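D-hydantoinase (Ralstonia pickettii, PDB 1NFG) probably catalyses the stereospecific hydrolysis of the cyclic amide bond of D-hydantoin derivatives, using two zinc ions per subunit. Local coordinates at residues 17-22 with 29-34; 242-247 with 304-309; 343-348 with 397-402. All coordinates share one frame; numbering follows the deposited sequence.

Contact 1 of 3, residues 17-22 with 29-34; sequences SRADLG and TQIGGA
Gly22 and the pair Thr29 and Gln30 face each other across an antiparallel hairpin, two residues against one, which makes a classic beta bulge. Three donors grip Gly22 O: Thr29 N at 2.8 Å, Gln30 N at a longer 3.3 Å and, from above the carbonyl plane, Thr29 OG1 at 3.0 Å. With chi1 at 57° the Thr29 hydroxyl sits between its own backbone N and carbonyl carbon, from where it can reach across. The return bond runs from Gly22 N to Gln30 O. Beyond the bulge, Gly32 N donates to Asp20 O at 2.9 Å. On the face carrying Leu21 and Ile31 the two side chains lie side by side, CD2 of Leu21 being 3.5 Å from CG1 of Ile31, while the CG2 branch of Ile31 meets Ala19 CB. Further out, Gln30 NE2 bonds to both Gly32 O and Ala34 O, holding residues 32-34 against the Gln30 side chain. A water links Gly33 O to Asp20 OD2, the latter by a long bond, and Asp20 OD1 accepts a hydrogen bond from Asn7 N. The hairpin probably belongs to the beta-sandwich domain, as in other hydantoinases: Ile10 of strand 8-12 packs on Leu21 and Ile31, and the backbone of Leu21 pairs with Ile5 of strand 3-6. Val384 of a second subunit packs on Ala19 and Ile31, whose backbone also hydrogen-bonds to that subunit.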
loop_
_atom_site.group_PDB
_atom_site.type_symbol
_atom_site.label_atom_id
_atom_site.label_comp_id
_atom_site.label_asym_id
_atom_site.label_seq_id
_atom_site.Cartn_x
_atom_site.Cartn_y
_atom_site.Cartn_z
ATOM N N SER A 17 -1.601 39.639 10.295
ATOM C CA SER A 17 -1.723 41.075 10.096
ATOM C C SER A 17 -1.344 41.900 11.308
ATOM O O SER A 17 -1.695 41.556 12.435
ATOM C CB SER A 17 -3.147 41.425 9.658
ATOM O OG SER A 17 -4.113 40.895 10.542
ATOM N N ARG A 18 -0.596 42.974 11.072
ATOM C CA ARG A 18 -0.218 43.862 12.162
ATOM C C ARG A 18 -1.380 44.814 12.318
ATOM O O ARG A 18 -1.630 45.654 11.456
ATOM C CB ARG A 18 1.058 44.639 11.853
ATOM C CG ARG A 18 2.314 43.826 12.075
ATOM C CD ARG A 18 3.484 44.722 12.439
ATOM N NE ARG A 18 4.699 43.956 12.720
ATOM C CZ ARG A 18 5.824 44.484 13.200
ATOM N NH1 ARG A 18 5.893 45.789 13.455
ATOM N NH2 ARG A 18 6.884 43.711 13.427
ATOM N N ALA A 19 -2.114 44.643 13.409
ATOM C CA ALA A 19 -3.268 45.472 13.688
ATOM C C ALA A 19 -3.510 45.444 15.182
ATOM O O ALA A 19 -2.906 44.649 15.908
ATOM C CB ALA A 19 -4.487 44.946 12.942
ATOM N N ASP A 20 -4.393 46.326 15.635
ATOM C CA ASP A 20 -4.727 46.404 17.039
ATOM C C ASP A 20 -6.087 45.768 17.275
ATOM O O ASP A 20 -6.936 45.737 16.375
ATOM C CB ASP A 20 -4.724 47.859 17.497
ATOM C CG ASP A 20 -3.364 48.515 17.347
ATOM O OD1 ASP A 20 -2.337 47.833 17.576
ATOM O OD2 ASP A 20 -3.326 49.719 17.017
ATOM N N LEU A 21 -6.279 45.262 18.490
ATOM C CA LEU A 21 -7.515 44.594 18.885
ATOM C C LEU A 21 -8.337 45.374 19.893
ATOM O O LEU A 21 -7.795 46.071 20.751
ATOM C CB LEU A 21 -7.202 43.232 19.512
ATOM C CG LEU A 21 -6.939 42.020 18.633
ATOM C CD1 LEU A 21 -6.535 40.860 19.514
ATOM C CD2 LEU A 21 -8.188 41.674 17.836
ATOM N N GLY A 22 -9.652 45.211 19.798
ATOM C CA GLY A 22 -10.559 45.854 20.727
ATOM C C GLY A 22 -11.445 44.807 21.385
ATOM O O GLY A 22 -12.286 44.190 20.724
ATOM N N THR A 29 -14.396 42.729 19.673
ATOM C CA THR A 29 -15.383 43.531 18.967
ATOM C C THR A 29 -14.873 44.314 17.758
ATOM O O THR A 29 -15.649 44.617 16.848
ATOM C CB THR A 29 -16.069 44.498 19.946
ATOM O OG1 THR A 29 -15.079 45.320 20.581
ATOM C CG2 THR A 29 -16.824 43.713 21.018
ATOM N N GLN A 30 -13.582 44.639 17.743
ATOM C CA GLN A 30 -13.012 45.383 16.628
ATOM C C GLN A 30 -11.529 45.117 16.389
ATOM O O GLN A 30 -10.736 45.015 17.334
ATOM C CB GLN A 30 -13.213 46.889 16.832
ATOM C CG GLN A 30 -12.685 47.735 15.680
ATOM C CD GLN A 30 -12.764 49.226 15.952
ATOM O OE1 GLN A 30 -13.817 49.745 16.324
ATOM N NE2 GLN A 30 -11.650 49.925 15.752
ATOM N N ILE A 31 -11.166 45.017 15.112
ATOM C CA ILE A 31 -9.781 44.795 14.718
ATOM C C ILE A 31 -9.412 45.867 13.698
ATOM O O ILE A 31 -10.083 46.025 12.668
ATOM C CB ILE A 31 -9.581 43.401 14.086
ATOM C CG1 ILE A 31 -10.120 42.323 15.030
ATOM C CG2 ILE A 31 -8.101 43.160 13.814
ATOM C CD1 ILE A 31 -10.073 40.916 14.465
ATOM N N GLY A 32 -8.352 46.613 14.001
ATOM C CA GLY A 32 -7.916 47.680 13.118
ATOM C C GLY A 32 -8.789 48.922 13.219
ATOM O O GLY A 32 -9.892 48.879 13.767
ATOM N N GLY A 33 -8.294 50.037 12.696
ATOM C CA GLY A 33 -9.060 51.270 12.737
ATOM C C GLY A 33 -8.896 52.049 14.027
ATOM O O GLY A 33 -7.948 51.825 14.782
ATOM N N ALA A 34 -9.823 52.972 14.272
ATOM C CA ALA A 34 -9.803 53.798 15.479
ATOM C C ALA A 34 -10.480 53.042 16.613
ATOM O O ALA A 34 -11.689 52.811 16.576
ATOM C CB ALA A 34 -10.527 55.101 15.225
HETATM O O HOH W 1 -5.288 50.982 14.684
#

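Contact 2 of 3, residues 242-247 with 304-309; sequences ESLEEV and NGVFET
Leu244, on helix 241-253, meets Val306 and Phe307 in an irregular piece of backbone that follows the Schellman motif at Gly305, where a positive phi of 74° turns the chain out of helix 292-303. The contact is small and wholly apolar, and one methyl group makes it. Leu244 CD1 lies 3.8 Å from Phe307 CZ, near the far end of the ring, which it approaches obliquely from the helix. The same methyl is 4.1 Å from Val306 CG1. Leu244 already leaves the helix toward the loop; chi1 (173°) and chi2 (51°) then place CD1 at the ring. Phe307 leaves its backbone across the line to the helix, and it is the CE1-CZ side of the ring that comes close. The ring lies near the metal centre without belonging to it: the side chain of Phe307 is about 9 Å from that of the zinc ligand His237. Val238 packs against both Leu244 and Phe307. Helix 292-303 adds Val297 against Leu244, with Leu298 and Leu302 against Phe307, while Ala259 and Thr261 of strand 257-262 touch the ring; the contact thus lies between helices and parallel strands of the barrel.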
loop_
_atom_site.group_PDB
_atom_site.type_symbol
_atom_site.label_atom_id
_atom_site.label_comp_id
_atom_site.label_asym_id
_atom_site.label_seq_id
_atom_site.Cartn_x
_atom_site.Cartn_y
_atom_site.Cartn_z
ATOM N N GLU A 242 3.172 2.693 11.514
ATOM C CA GLU A 242 2.224 1.628 11.206
ATOM C C GLU A 242 0.769 1.945 11.526
ATOM O O GLU A 242 -0.112 1.639 10.726
ATOM C CB GLU A 242 2.645 0.306 11.872
ATOM C CG GLU A 242 3.534 0.459 13.076
ATOM C CD GLU A 242 4.997 0.635 12.724
ATOM O OE1 GLU A 242 5.579 -0.302 12.141
ATOM O OE2 GLU A 242 5.567 1.704 13.044
ATOM N N SER A 243 0.494 2.558 12.673
ATOM C CA SER A 243 -0.897 2.882 12.986
ATOM C C SER A 243 -1.374 4.036 12.109
ATOM O O SER A 243 -2.527 4.055 11.672
ATOM C CB SER A 243 -1.073 3.239 14.472
ATOM O OG SER A 243 -0.391 4.430 14.818
ATOM N N LEU A 244 -0.492 4.995 11.840
ATOM C CA LEU A 244 -0.870 6.125 10.999
ATOM C C LEU A 244 -1.278 5.594 9.633
ATOM O O LEU A 244 -2.253 6.060 9.032
ATOM C CB LEU A 244 0.294 7.107 10.847
ATOM C CG LEU A 244 0.088 8.255 9.843
ATOM C CD1 LEU A 244 -1.223 8.983 10.111
ATOM C CD2 LEU A 244 1.260 9.217 9.932
ATOM N N GLU A 245 -0.538 4.598 9.156
ATOM C CA GLU A 245 -0.826 4.008 7.863
ATOM C C GLU A 245 -2.258 3.482 7.774
ATOM O O GLU A 245 -2.919 3.627 6.737
ATOM C CB GLU A 245 0.154 2.880 7.569
ATOM C CG GLU A 245 0.091 2.409 6.134
ATOM C CD GLU A 245 1.102 1.324 5.833
ATOM O OE1 GLU A 245 2.249 1.408 6.342
ATOM O OE2 GLU A 245 0.752 0.393 5.071
ATOM N N GLU A 246 -2.739 2.869 8.852
ATOM C CA GLU A 246 -4.097 2.339 8.861
ATOM C C GLU A 246 -5.105 3.482 8.775
ATOM O O GLU A 246 -6.133 3.371 8.100
ATOM C CB GLU A 246 -4.342 1.521 10.129
ATOM C CG GLU A 246 -3.471 0.272 10.266
ATOM C CD GLU A 246 -3.727 -0.763 9.180
ATOM O OE1 GLU A 246 -4.751 -0.656 8.471
ATOM O OE2 GLU A 246 -2.905 -1.692 9.047
ATOM N N VAL A 247 -4.815 4.581 9.468
ATOM C CA VAL A 247 -5.702 5.742 9.443
ATOM C C VAL A 247 -5.783 6.207 8.000
ATOM O O VAL A 247 -6.864 6.452 7.450
ATOM C CB VAL A 247 -5.142 6.890 10.314
ATOM C CG1 VAL A 247 -5.923 8.173 10.069
ATOM C CG2 VAL A 247 -5.209 6.494 11.786
ATOM N N ASN A 304 1.448 17.982 6.258
ATOM C CA ASN A 304 0.546 17.667 5.161
ATOM C C ASN A 304 -0.922 17.800 5.557
ATOM O O ASN A 304 -1.820 17.535 4.752
ATOM C CB ASN A 304 0.837 16.264 4.633
ATOM C CG ASN A 304 2.059 16.229 3.734
ATOM O OD1 ASN A 304 2.063 16.826 2.654
ATOM N ND2 ASN A 304 3.103 15.537 4.175
ATOM N N GLY A 305 -1.157 18.206 6.804
ATOM C CA GLY A 305 -2.514 18.403 7.289
ATOM C C GLY A 305 -3.339 17.161 7.586
ATOM O O GLY A 305 -4.570 17.196 7.539
ATOM N N VAL A 306 -2.667 16.065 7.902
ATOM C CA VAL A 306 -3.352 14.818 8.195
ATOM C C VAL A 306 -4.117 14.842 9.521
ATOM O O VAL A 306 -5.302 14.514 9.559
ATOM C CB VAL A 306 -2.344 13.650 8.214
ATOM C CG1 VAL A 306 -3.032 12.360 8.612
ATOM C CG2 VAL A 306 -1.704 13.513 6.848
ATOM N N PHE A 307 -3.437 15.237 10.597
ATOM C CA PHE A 307 -4.031 15.274 11.934
ATOM C C PHE A 307 -4.908 16.481 12.246
ATOM O O PHE A 307 -4.712 17.567 11.707
ATOM C CB PHE A 307 -2.930 15.182 12.987
ATOM C CG PHE A 307 -2.177 13.880 12.966
ATOM C CD1 PHE A 307 -2.859 12.666 13.054
ATOM C CD2 PHE A 307 -0.786 13.865 12.883
ATOM C CE1 PHE A 307 -2.164 11.460 13.066
ATOM C CE2 PHE A 307 -0.082 12.661 12.894
ATOM C CZ PHE A 307 -0.770 11.457 12.988
ATOM N N GLU A 308 -5.870 16.282 13.141
ATOM C CA GLU A 308 -6.780 17.345 13.533
ATOM C C GLU A 308 -6.167 18.248 14.596
ATOM O O GLU A 308 -6.609 19.384 14.778
ATOM C CB GLU A 308 -8.072 16.754 14.075
ATOM C CG GLU A 308 -8.766 15.839 13.116
ATOM C CD GLU A 308 -9.079 16.525 11.818
ATOM O OE1 GLU A 308 -9.614 17.649 11.867
ATOM O OE2 GLU A 308 -8.801 15.942 10.748
ATOM N N THR A 309 -5.145 17.758 15.291
ATOM C CA THR A 309 -4.534 18.555 16.344
ATOM C C THR A 309 -3.386 17.815 16.998
ATOM O O THR A 309 -3.124 16.663 16.687
ATOM C CB THR A 309 -5.568 18.864 17.464
ATOM O OG1 THR A 309 -4.972 19.688 18.472
ATOM C CG2 THR A 309 -6.031 17.573 18.125
#

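Contact 3 of 3, residues 343-348 with 397-402; sequences RLMMVY and AEMVIE
None of the side chains that meet here, Met345 and Met346 with Met399 and Ile401, carries a flat group; the guanidinium of Arg343 and the ring of Tyr348 take no part in the contact with 397-402. The guanidinium has Leu344 CD2 over one face, 3.6 Å above the plane and offset toward the rim, and bonds through NH1 to Val310 O and through NH2 to Thr85 OG1. The Tyr348 ring meets Phe361 of helix 358-372 edge-to-face and Trp393 of strand 390-400 with planes at about 45°. Met346 and Ile401 reach for each other tip to tip; the modelled 3.3 Å between Met346 CE and Ile401 CD1 is doubtful in detail and shows only that the two ends meet. Bends at chi2 (-62°) and chi3 bring Met346 CE to Ile401, just past the end of the strand. Met345 leaves the helix toward the segment: its CE lies 4.4 Å from Ile401 CD1, and its SD is near Met399 SD. Val420 and Pro424 of strand 419-429 touch Met346 and Met345 respectively. A barrel helix thus packs on the end of a strand that probably belongs, as in other hydantoinases, to the beta-sandwich domain. Between 343-348 and 397-402 the contact is apolar, made by buried thioethers and Ile401, with Met399 at the exposed border.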
loop_
_atom_site.group_PDB
_atom_site.type_symbol
_atom_site.label_atom_id
_atom_site.label_comp_id
_atom_site.label_asym_id
_atom_site.label_seq_id
_atom_site.Cartn_x
_atom_site.Cartn_y
_atom_site.Cartn_z
ATOM N N ARG A 343 2.686 21.944 26.109
ATOM C CA ARG A 343 2.165 21.695 24.766
ATOM C C ARG A 343 2.485 22.744 23.701
ATOM O O ARG A 343 3.192 22.446 22.741
ATOM C CB ARG A 343 0.650 21.450 24.791
ATOM C CG ARG A 343 0.112 20.974 23.431
ATOM C CD ARG A 343 -1.391 20.712 23.421
ATOM N NE ARG A 343 -2.163 21.899 23.772
ATOM C CZ ARG A 343 -3.120 22.422 23.014
ATOM N NH1 ARG A 343 -3.426 21.860 21.851
ATOM N NH2 ARG A 343 -3.773 23.506 23.415
ATOM N N LEU A 344 1.976 23.962 23.858
ATOM C CA LEU A 344 2.218 25.001 22.860
ATOM C C LEU A 344 3.689 25.277 22.579
ATOM O O LEU A 344 4.110 25.261 21.423
ATOM C CB LEU A 344 1.525 26.315 23.245
ATOM C CG LEU A 344 -0.005 26.403 23.254
ATOM C CD1 LEU A 344 -0.418 27.717 22.647
ATOM C CD2 LEU A 344 -0.625 25.274 22.475
ATOM N N MET A 345 4.476 25.536 23.615
ATOM C CA MET A 345 5.888 25.817 23.396
ATOM C C MET A 345 6.563 24.716 22.599
ATOM O O MET A 345 7.284 24.988 21.639
ATOM C CB MET A 345 6.623 26.009 24.721
ATOM C CG MET A 345 6.339 27.343 25.401
ATOM S SD MET A 345 7.312 27.551 26.906
ATOM C CE MET A 345 6.424 26.443 28.021
ATOM N N MET A 346 6.319 23.470 22.994
ATOM C CA MET A 346 6.904 22.318 22.320
ATOM C C MET A 346 6.474 22.210 20.854
ATOM O O MET A 346 7.303 22.000 19.973
ATOM C CB MET A 346 6.535 21.041 23.073
ATOM C CG MET A 346 7.195 20.929 24.430
ATOM S SD MET A 346 8.995 20.869 24.295
ATOM C CE MET A 346 9.354 22.497 24.548
ATOM N N VAL A 347 5.184 22.354 20.589
ATOM C CA VAL A 347 4.701 22.278 19.220
ATOM C C VAL A 347 5.257 23.455 18.426
ATOM O O VAL A 347 5.616 23.309 17.253
ATOM C CB VAL A 347 3.157 22.305 19.167
ATOM C CG1 VAL A 347 2.679 22.471 17.728
ATOM C CG2 VAL A 347 2.595 21.019 19.770
ATOM N N TYR A 348 5.339 24.617 19.076
ATOM C CA TYR A 348 5.847 25.826 18.435
ATOM C C TYR A 348 7.292 25.672 17.957
ATOM O O TYR A 348 7.696 26.298 16.974
ATOM C CB TYR A 348 5.762 27.024 19.389
ATOM C CG TYR A 348 6.215 28.331 18.757
ATOM C CD1 TYR A 348 5.389 29.021 17.865
ATOM C CD2 TYR A 348 7.496 28.836 18.995
ATOM C CE1 TYR A 348 5.828 30.178 17.221
ATOM C CE2 TYR A 348 7.943 29.985 18.356
ATOM C CZ TYR A 348 7.106 30.649 17.468
ATOM O OH TYR A 348 7.560 31.760 16.803
ATOM N N ALA A 397 11.923 35.069 22.803
ATOM C CA ALA A 397 12.228 34.622 24.153
ATOM C C ALA A 397 12.776 33.194 24.193
ATOM O O ALA A 397 12.165 32.258 23.670
ATOM C CB ALA A 397 10.984 34.732 25.022
ATOM N N GLU A 398 13.942 33.036 24.810
ATOM C CA GLU A 398 14.571 31.729 24.947
ATOM C C GLU A 398 14.493 31.288 26.395
ATOM O O GLU A 398 14.550 32.109 27.306
ATOM C CB GLU A 398 16.022 31.784 24.481
ATOM C CG GLU A 398 16.162 31.613 22.982
ATOM C CD GLU A 398 17.515 32.039 22.470
ATOM O OE1 GLU A 398 18.539 31.619 23.053
ATOM O OE2 GLU A 398 17.549 32.796 21.476
ATOM N N MET A 399 14.368 29.985 26.611
ATOM C CA MET A 399 14.235 29.470 27.963
ATOM C C MET A 399 14.411 27.961 28.029
ATOM O O MET A 399 14.183 27.254 27.048
ATOM C CB MET A 399 12.851 29.848 28.484
ATOM C CG MET A 399 12.297 28.967 29.573
ATOM S SD MET A 399 10.500 29.077 29.574
ATOM C CE MET A 399 10.281 30.712 30.284
ATOM N N VAL A 400 14.829 27.474 29.192
ATOM C CA VAL A 400 14.996 26.045 29.395
ATOM C C VAL A 400 13.821 25.581 30.230
ATOM O O VAL A 400 13.542 26.156 31.285
ATOM C CB VAL A 400 16.269 25.715 30.169
ATOM C CG1 VAL A 400 16.295 24.226 30.494
ATOM C CG2 VAL A 400 17.484 26.108 29.355
ATOM N N ILE A 401 13.132 24.545 29.772
ATOM C CA ILE A 401 11.994 24.047 30.522
ATOM C C ILE A 401 12.442 23.290 31.762
ATOM O O ILE A 401 13.132 22.277 31.675
ATOM C CB ILE A 401 11.103 23.142 29.658
ATOM C CG1 ILE A 401 10.510 23.971 28.517
ATOM C CG2 ILE A 401 10.000 22.524 30.513
ATOM C CD1 ILE A 401 9.441 23.270 27.735
ATOM N N GLU A 402 12.054 23.810 32.921
ATOM C CA GLU A 402 12.393 23.196 34.197
ATOM C C GLU A 402 11.110 23.089 35.004
ATOM O O GLU A 402 10.334 24.044 35.072
ATOM C CB GLU A 402 13.400 24.059 34.952
ATOM C CG GLU A 402 14.555 24.536 34.105
ATOM C CD GLU A 402 15.432 25.518 34.847
ATOM O OE1 GLU A 402 16.321 25.072 35.603
ATOM O OE2 GLU A 402 15.221 26.741 34.686
#

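Overall arrangement
The three contacts follow one another along the chain, each closing before the next opens. Contact 1 lies at the periphery, about 31 Å from the chain centre, in the N-terminal hairpin 15-24/27-31, probably part of the beta-sandwich domain that accompanies the barrel in hydantoinases. Contact 2 belongs to the barrel that carries the zinc ions, its centre about 36 Å from that of contact 1; both reach the second subunit. The centre of contact 3 is about 28 Å from that of contact 1 and about 24 Å from that of contact 2. Contacts 2 and 3 approach to about 4 Å between nearest atoms without touching. Contacts 1 and 3 reach the same strand system, and contact 3, with helix 343-352 on the end of strand 390-400, probably joins barrel and sandwich.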